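Long-range contacts in acetate kinase (Entamoeba histolytica, PDB 4H0O), which probably transfers phosphate between acetate and a phosphoryl donor, interconverting acetate and acetyl phosphate as a member of the acetokinase family of the ASKHA superfamily: residues 24-28 and 40-44; 157-161 and 224-229; 338-344 and 363-369. All blocks are in the same frame, centred on the assembly; numbering follows the deposited sequence.

Overall arrangement
The three contacts follow one another along the chain without touching. Interaction 1 joins two strands of the eight-stranded sheet. Interaction 2 ties the loop after strand 148-153, part of that same sheet, to an outermost strand of the six-stranded one, and interaction 3 packs helical segments beside this second sheet. Centre to centre, interactions 1 and 2 are 33 Å apart, on opposite sides of the chain's centre; interaction 3 lies 29 Å from the first and 27 Å from the second. Side chain to side chain, Thr-27 is about 3 Å from the predicted magnesium ligand Asn-20, His-158 about 6 Å from the predicted transition-state stabiliser His-184 and Glu-339 about 4 Å from the predicted ATP ligand Arg-286.

Interaction 1 of 3, residues 24-28 and 40-44; sequences SSLTY and GKSNR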
# COMPACT_ATOMS: atom_id res chain seq x y z
N SER B 24 -9.66 -0.41 31.00
CA SER B 24 -9.88 -0.89 32.36
C SER B 24 -10.75 0.06 33.17
O SER B 24 -11.19 -0.27 34.28
CB SER B 24 -8.54 -1.11 33.08
OG SER B 24 -8.17 0.04 33.82
N SER B 25 -11.00 1.25 32.63
CA SER B 25 -11.76 2.26 33.36
C SER B 25 -12.46 3.25 32.44
O SER B 25 -12.20 3.30 31.24
CB SER B 25 -10.85 3.02 34.32
OG SER B 25 -10.00 3.90 33.61
N LEU B 26 -13.35 4.05 33.03
CA LEU B 26 -13.99 5.15 32.33
C LEU B 26 -13.47 6.46 32.91
O LEU B 26 -13.40 6.62 34.13
CB LEU B 26 -15.51 5.08 32.50
CG LEU B 26 -16.31 6.27 31.97
CD1 LEU B 26 -16.17 6.37 30.47
CD2 LEU B 26 -17.78 6.18 32.36
N THR B 27 -13.08 7.39 32.04
CA THR B 27 -12.68 8.72 32.47
C THR B 27 -13.66 9.76 31.94
O THR B 27 -14.39 9.50 30.98
CB THR B 27 -11.26 9.08 32.01
OG1 THR B 27 -11.24 9.23 30.59
CG2 THR B 27 -10.28 7.99 32.42
N TYR B 28 -13.67 10.94 32.55
CA TYR B 28 -14.56 12.02 32.11
C TYR B 28 -13.95 13.38 32.38
O TYR B 28 -13.08 13.53 33.24
CB TYR B 28 -15.92 11.93 32.81
CG TYR B 28 -15.95 12.51 34.21
CD1 TYR B 28 -15.63 11.72 35.31
CD2 TYR B 28 -16.31 13.83 34.43
CE1 TYR B 28 -15.66 12.24 36.59
CE2 TYR B 28 -16.33 14.36 35.71
CZ TYR B 28 -16.01 13.56 36.78
OH TYR B 28 -16.04 14.09 38.05
N GLY B 40 -12.41 12.96 36.28
CA GLY B 40 -12.29 11.78 37.11
C GLY B 40 -12.01 10.49 36.38
O GLY B 40 -12.14 10.42 35.15
N LYS B 41 -11.60 9.48 37.14
CA LYS B 41 -11.33 8.15 36.60
C LYS B 41 -11.93 7.11 37.53
O LYS B 41 -11.81 7.22 38.75
CB LYS B 41 -9.82 7.93 36.46
CG LYS B 41 -9.09 9.01 35.66
CD LYS B 41 -7.58 8.83 35.70
CE LYS B 41 -6.86 9.94 34.94
NZ LYS B 41 -5.38 9.84 35.07
N SER B 42 -12.58 6.10 36.95
CA SER B 42 -13.18 5.03 37.74
C SER B 42 -12.15 3.93 37.99
O SER B 42 -11.10 3.91 37.35
CB SER B 42 -14.38 4.44 37.02
OG SER B 42 -13.98 3.73 35.87
N ASN B 43 -12.46 3.03 38.91
CA ASN B 43 -11.62 1.86 39.18
C ASN B 43 -10.15 2.18 39.47
O ASN B 43 -9.26 1.55 38.91
CB ASN B 43 -11.72 0.85 38.02
CG ASN B 43 -13.12 0.31 37.82
OD1 ASN B 43 -13.92 0.26 38.75
ND2 ASN B 43 -13.42 -0.10 36.59
N ARG B 44 -9.90 3.14 40.35
CA ARG B 44 -8.53 3.50 40.70
C ARG B 44 -8.00 2.64 41.85
O ARG B 44 -8.76 2.26 42.74
CB ARG B 44 -8.45 4.99 41.07
CG ARG B 44 -9.11 5.92 40.07
CD ARG B 44 -8.85 5.45 38.64
NE ARG B 44 -7.49 5.75 38.20
CZ ARG B 44 -6.92 5.21 37.14
NH1 ARG B 44 -7.58 4.33 36.40
NH2 ARG B 44 -5.67 5.54 36.81
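Tyr-28 and Gly-40 form a hydrogen-bonded pair of an antiparallel beta hairpin, strands 26-31 and 36-44 of the ribonuclease H-like fold. Tyr-28 N donates to Gly-40 O (3.1 Å), and Gly-40 N returns the bond to Tyr-28 O. Thr-27 and Lys-41 follow as a non-hydrogen-bonded pair, Thr-27 CG2 beside Lys-41 CG at 3.6 Å. One residue further along, Ser-42 N donates to Leu-26 O at 3.0 Å, but the reciprocal backbone bond is replaced: Leu-26 N donates to Ser-42 OG, 2.9 Å away and nearly straight at 174°. The hydroxyl gets there because chi1 of 69° sets it between its own N and carbonyl carbon. The chain turns a corner at Ser-42 and Asn-43, and Asn-43 with Arg-44 forms a G1 beta bulge opposite Phe-54. Here Asn-43 ND2 donates to Ser-24 O (3.2 Å, 170°) and also to Leu-71 O. On the face carrying Thr-27 and Lys-41, Thr-27 OG1 bonds weakly to Asn-20 O; on the opposite face Tyr-28 OH is hydrogen-bonded to His-57 ND1. The Tyr-28 ring lies with one face under the Gly-40 backbone, its CE1 3.3 Å from Gly-40 N.

Interaction 2 of 3, residues 157-161 and 224-229; sequences FHSTI and GKSFDT
The Phe-157 ring presents its edge to Gly-224, whose carbonyl O lies near the ring plane, 3.6 Å from Phe-157 CE1. A water sits over one face of this ring, offset toward the rim, while Ser-226 CB packs 3.7 Å from Phe-157 CE2. The His-158 imidazole is met differently: Thr-229 CG2 stands over one face, near the rim, and Ser-226 OG comes in at the edge. That edge contact is a hydrogen bond, His-158 ND1 to Ser-226 OG at 2.9 Å, with either atom a possible donor. Ser-226 holds its hydroxyl anti to the backbone N (chi1 177°), which carries it across to the imidazole. At the far side of the ring, His-158 NE2 is bonded to Phe-183 O, so both ring nitrogens are engaged and the rotation of the imidazole is fixed.

A loop leaving the eight-stranded sheet of this ASKHA kinase is thereby pinned to strand 225-229, at the edge of the six-stranded one, near the predicted catalytic Asp-154 and the predicted transition-state stabiliser His-184. Where Phe-227 and Asp-228 both face Gly-220, the strand forms a classic beta bulge.

Thr-160 supplies the second direct bond: its OG1 donates to Ser-226 O at 2.9 Å, in the carbonyl plane and on a lone pair. The water closes the polar network, accepting from Ser-226 N and donating to Phe-157 O and Thr-160 OG1. Ser-226 thus has its N, O and OG all engaged by the loop or its water. Ile-161 packs alongside the strand, its CG2 3.4 Å from Phe-227 O and its CD1 3.9 Å from Thr-229 CG2. The Thr-229 hydroxyl is bonded to Cys-218 O on the neighbouring strand.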
# COMPACT_ATOMS: atom_id res chain seq x y z
N PHE B 157 -15.79 11.86 9.04
CA PHE B 157 -14.99 12.84 8.30
C PHE B 157 -14.62 12.34 6.91
O PHE B 157 -14.43 13.13 5.99
CB PHE B 157 -13.72 13.22 9.08
CG PHE B 157 -12.84 14.23 8.38
CD1 PHE B 157 -13.32 15.50 8.07
CD2 PHE B 157 -11.52 13.93 8.07
CE1 PHE B 157 -12.51 16.44 7.44
CE2 PHE B 157 -10.70 14.86 7.44
CZ PHE B 157 -11.20 16.12 7.13
N HIS B 158 -14.53 11.02 6.77
CA HIS B 158 -14.10 10.41 5.51
C HIS B 158 -15.25 10.10 4.57
O HIS B 158 -15.07 9.37 3.59
CB HIS B 158 -13.29 9.15 5.80
CG HIS B 158 -12.09 9.38 6.66
ND1 HIS B 158 -11.06 10.23 6.29
CD2 HIS B 158 -11.74 8.88 7.87
CE1 HIS B 158 -10.13 10.23 7.24
NE2 HIS B 158 -10.52 9.42 8.20
N SER B 159 -16.43 10.65 4.85
CA SER B 159 -17.59 10.43 3.98
C SER B 159 -17.44 11.14 2.64
O SER B 159 -18.12 10.81 1.67
CB SER B 159 -18.88 10.90 4.68
OG SER B 159 -19.03 12.31 4.58
N THR B 160 -16.52 12.11 2.57
CA THR B 160 -16.30 12.87 1.35
C THR B 160 -15.37 12.16 0.37
O THR B 160 -15.18 12.62 -0.76
CB THR B 160 -15.73 14.27 1.64
OG1 THR B 160 -14.56 14.16 2.46
CG2 THR B 160 -16.77 15.13 2.35
N ILE B 161 -14.79 11.04 0.80
CA ILE B 161 -13.93 10.25 -0.08
C ILE B 161 -14.78 9.63 -1.20
O ILE B 161 -15.80 8.99 -0.93
CB ILE B 161 -13.19 9.14 0.69
CG1 ILE B 161 -12.28 9.74 1.77
CG2 ILE B 161 -12.34 8.31 -0.24
CD1 ILE B 161 -11.43 8.71 2.51
N GLY B 224 -9.87 21.36 3.17
CA GLY B 224 -10.56 21.05 4.41
C GLY B 224 -11.28 19.71 4.44
O GLY B 224 -11.85 19.34 5.46
N LYS B 225 -11.25 18.99 3.32
CA LYS B 225 -11.98 17.73 3.21
C LYS B 225 -11.08 16.54 2.90
O LYS B 225 -10.14 16.64 2.11
CB LYS B 225 -13.11 17.85 2.19
CG LYS B 225 -14.31 18.65 2.70
CD LYS B 225 -14.87 19.59 1.65
CE LYS B 225 -15.78 18.87 0.67
NZ LYS B 225 -16.39 19.82 -0.31
N SER B 226 -11.37 15.41 3.54
CA SER B 226 -10.64 14.17 3.29
C SER B 226 -10.81 13.76 1.83
O SER B 226 -11.93 13.62 1.35
CB SER B 226 -11.15 13.06 4.21
OG SER B 226 -10.50 11.84 3.95
N PHE B 227 -9.69 13.59 1.12
CA PHE B 227 -9.72 13.11 -0.25
C PHE B 227 -9.40 11.62 -0.27
O PHE B 227 -10.10 10.82 -0.90
CB PHE B 227 -8.72 13.88 -1.12
CG PHE B 227 -8.80 13.56 -2.59
CD1 PHE B 227 -9.65 14.27 -3.42
CD2 PHE B 227 -8.04 12.54 -3.14
CE1 PHE B 227 -9.74 13.98 -4.77
CE2 PHE B 227 -8.12 12.23 -4.49
CZ PHE B 227 -8.97 12.95 -5.31
N ASP B 228 -8.34 11.23 0.43
CA ASP B 228 -8.05 9.82 0.62
C ASP B 228 -7.34 9.61 1.95
O ASP B 228 -6.88 10.57 2.58
CB ASP B 228 -7.21 9.25 -0.52
CG ASP B 228 -7.27 7.73 -0.60
OD1 ASP B 228 -8.21 7.15 -0.01
OD2 ASP B 228 -6.40 7.12 -1.24
N THR B 229 -7.27 8.35 2.40
CA THR B 229 -6.69 8.05 3.69
C THR B 229 -6.02 6.68 3.73
O THR B 229 -6.22 5.85 2.84
CB THR B 229 -7.73 8.15 4.82
OG1 THR B 229 -7.07 8.16 6.09
CG2 THR B 229 -8.69 6.97 4.75
O HOH W 1 -13.83 15.48 4.75

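Interaction 3 of 3, residues 338-344 and 363-369; sequences LEVWQVR and NEKSMGK
Arg-344 grips Asn-363 side-on, NE to the side-chain OD1 at 2.7 Å and NH2 to the backbone O at 2.9 Å. NH2 also donates to Ser-366 O (3.2 Å), so the guanidinium collects carbonyls of 363-366. Asn-363 CG lies anti to its N (chi1 -180°), swinging the amide between Arg-344 and Trp-341. Its plane is turned 80° from the guanidinium, and ND2 donates to Trp-341 O at 3.2 Å, from above the carbonyl plane. Beside it the Trp-341 indole takes Glu-364 CG over one face, a CH-pi contact 3.5 Å from the centroid of the six-membered ring, with Gln-342 CD on the opposite face. Met-367 bends so that its CE lies 3.6 Å from Glu-339 CB, and Gly-368 backs onto Leu-338.

Further out, Arg-344 NH1 donates to Gly-337 O and, from above the carbonyl plane, to Leu-338 O, while Leu-374 and Val-385 pack against the arginine. This buried side chain therefore links helix 341-350 to residues 337-338 and to residues 363-366. Its charge is met by several neutral oxygens, which would probably favour the protonated guanidinium.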
# COMPACT_ATOMS: atom_id res chain seq x y z
N LEU B 338 3.99 14.30 17.80
CA LEU B 338 4.23 15.51 18.58
C LEU B 338 5.51 15.44 19.40
O LEU B 338 6.20 16.45 19.56
CB LEU B 338 3.05 15.79 19.51
CG LEU B 338 1.67 15.92 18.86
CD1 LEU B 338 0.58 15.93 19.92
CD2 LEU B 338 1.58 17.18 18.00
N GLU B 339 5.84 14.25 19.89
CA GLU B 339 6.86 14.10 20.93
C GLU B 339 8.07 13.24 20.53
O GLU B 339 8.86 12.85 21.39
CB GLU B 339 6.26 13.43 22.16
CG GLU B 339 4.98 14.09 22.67
CD GLU B 339 4.42 13.43 23.91
OE1 GLU B 339 5.01 12.43 24.39
OE2 GLU B 339 3.38 13.90 24.42
N VAL B 340 8.22 12.95 19.24
CA VAL B 340 9.33 12.13 18.76
C VAL B 340 9.95 12.81 17.53
O VAL B 340 9.53 12.57 16.40
CB VAL B 340 8.95 10.68 18.39
CG1 VAL B 340 10.19 9.89 17.99
CG2 VAL B 340 8.25 10.01 19.56
N TRP B 341 10.95 13.65 17.76
CA TRP B 341 11.54 14.46 16.69
C TRP B 341 12.31 13.65 15.65
O TRP B 341 12.46 14.09 14.51
CB TRP B 341 12.42 15.58 17.26
CG TRP B 341 13.65 15.09 17.95
CD1 TRP B 341 13.80 14.82 19.28
CD2 TRP B 341 14.92 14.81 17.34
NE1 TRP B 341 15.08 14.39 19.53
CE2 TRP B 341 15.79 14.38 18.36
CE3 TRP B 341 15.41 14.89 16.03
CZ2 TRP B 341 17.12 14.03 18.11
CZ3 TRP B 341 16.73 14.54 15.78
CH2 TRP B 341 17.57 14.11 16.82
N GLN B 342 12.83 12.49 16.05
CA GLN B 342 13.59 11.64 15.14
C GLN B 342 12.74 11.15 13.97
O GLN B 342 13.24 11.01 12.85
CB GLN B 342 14.21 10.45 15.88
CG GLN B 342 15.33 10.81 16.86
CD GLN B 342 14.81 11.07 18.26
OE1 GLN B 342 13.63 11.34 18.46
NE2 GLN B 342 15.70 10.98 19.25
N VAL B 343 11.47 10.87 14.23
CA VAL B 343 10.55 10.43 13.18
C VAL B 343 10.31 11.55 12.17
O VAL B 343 10.37 11.32 10.96
CB VAL B 343 9.20 9.94 13.77
CG1 VAL B 343 8.12 9.90 12.71
CG2 VAL B 343 9.38 8.56 14.40
N ARG B 344 10.05 12.75 12.67
CA ARG B 344 9.81 13.91 11.82
C ARG B 344 11.04 14.22 10.97
O ARG B 344 10.92 14.53 9.78
CB ARG B 344 9.43 15.14 12.66
CG ARG B 344 8.14 14.98 13.47
CD ARG B 344 7.74 16.30 14.13
NE ARG B 344 8.74 16.77 15.09
CZ ARG B 344 8.55 16.83 16.40
NH1 ARG B 344 7.39 16.45 16.92
NH2 ARG B 344 9.51 17.27 17.20
N ASN B 363 12.93 21.66 15.68
CA ASN B 363 12.40 20.30 15.66
C ASN B 363 12.83 19.46 16.85
O ASN B 363 12.03 18.72 17.42
CB ASN B 363 12.78 19.59 14.36
CG ASN B 363 12.23 18.18 14.29
OD1 ASN B 363 11.02 17.97 14.32
ND2 ASN B 363 13.13 17.20 14.18
N GLU B 364 14.10 19.58 17.23
CA GLU B 364 14.65 18.79 18.33
C GLU B 364 14.11 19.20 19.70
O GLU B 364 14.25 18.46 20.67
CB GLU B 364 16.19 18.84 18.32
CG GLU B 364 16.84 17.95 17.27
CD GLU B 364 18.33 18.20 17.10
OE1 GLU B 364 18.99 18.55 18.10
OE2 GLU B 364 18.83 18.05 15.97
N LYS B 365 13.49 20.38 19.77
CA LYS B 365 13.01 20.91 21.04
C LYS B 365 11.48 20.94 21.15
O LYS B 365 10.94 21.16 22.23
CB LYS B 365 13.59 22.30 21.29
CG LYS B 365 15.11 22.31 21.41
CD LYS B 365 15.69 23.72 21.34
CE LYS B 365 17.21 23.67 21.40
NZ LYS B 365 17.75 22.63 20.49
N SER B 366 10.80 20.71 20.03
CA SER B 366 9.34 20.76 20.02
C SER B 366 8.71 19.48 20.57
O SER B 366 9.06 18.37 20.17
CB SER B 366 8.82 21.04 18.61
OG SER B 366 7.41 21.18 18.61
N MET B 367 7.77 19.64 21.50
CA MET B 367 7.01 18.51 22.02
C MET B 367 5.55 18.64 21.61
O MET B 367 4.69 17.90 22.11
CB MET B 367 7.15 18.42 23.54
CG MET B 367 8.54 18.00 24.01
SD MET B 367 8.97 16.30 23.57
CE MET B 367 7.95 15.39 24.72
N GLY B 368 5.27 19.57 20.71
CA GLY B 368 3.95 19.73 20.14
C GLY B 368 2.88 20.12 21.14
O GLY B 368 1.71 19.76 20.98
N LYS B 369 3.27 20.87 22.17
CA LYS B 369 2.30 21.38 23.13
C LYS B 369 1.41 22.44 22.49
O LYS B 369 0.32 22.74 22.99
CB LYS B 369 3.00 21.94 24.37
CG LYS B 369 3.58 20.86 25.27
CD LYS B 369 2.58 19.74 25.48
CE LYS B 369 3.17 18.57 26.25
NZ LYS B 369 2.24 17.40 26.26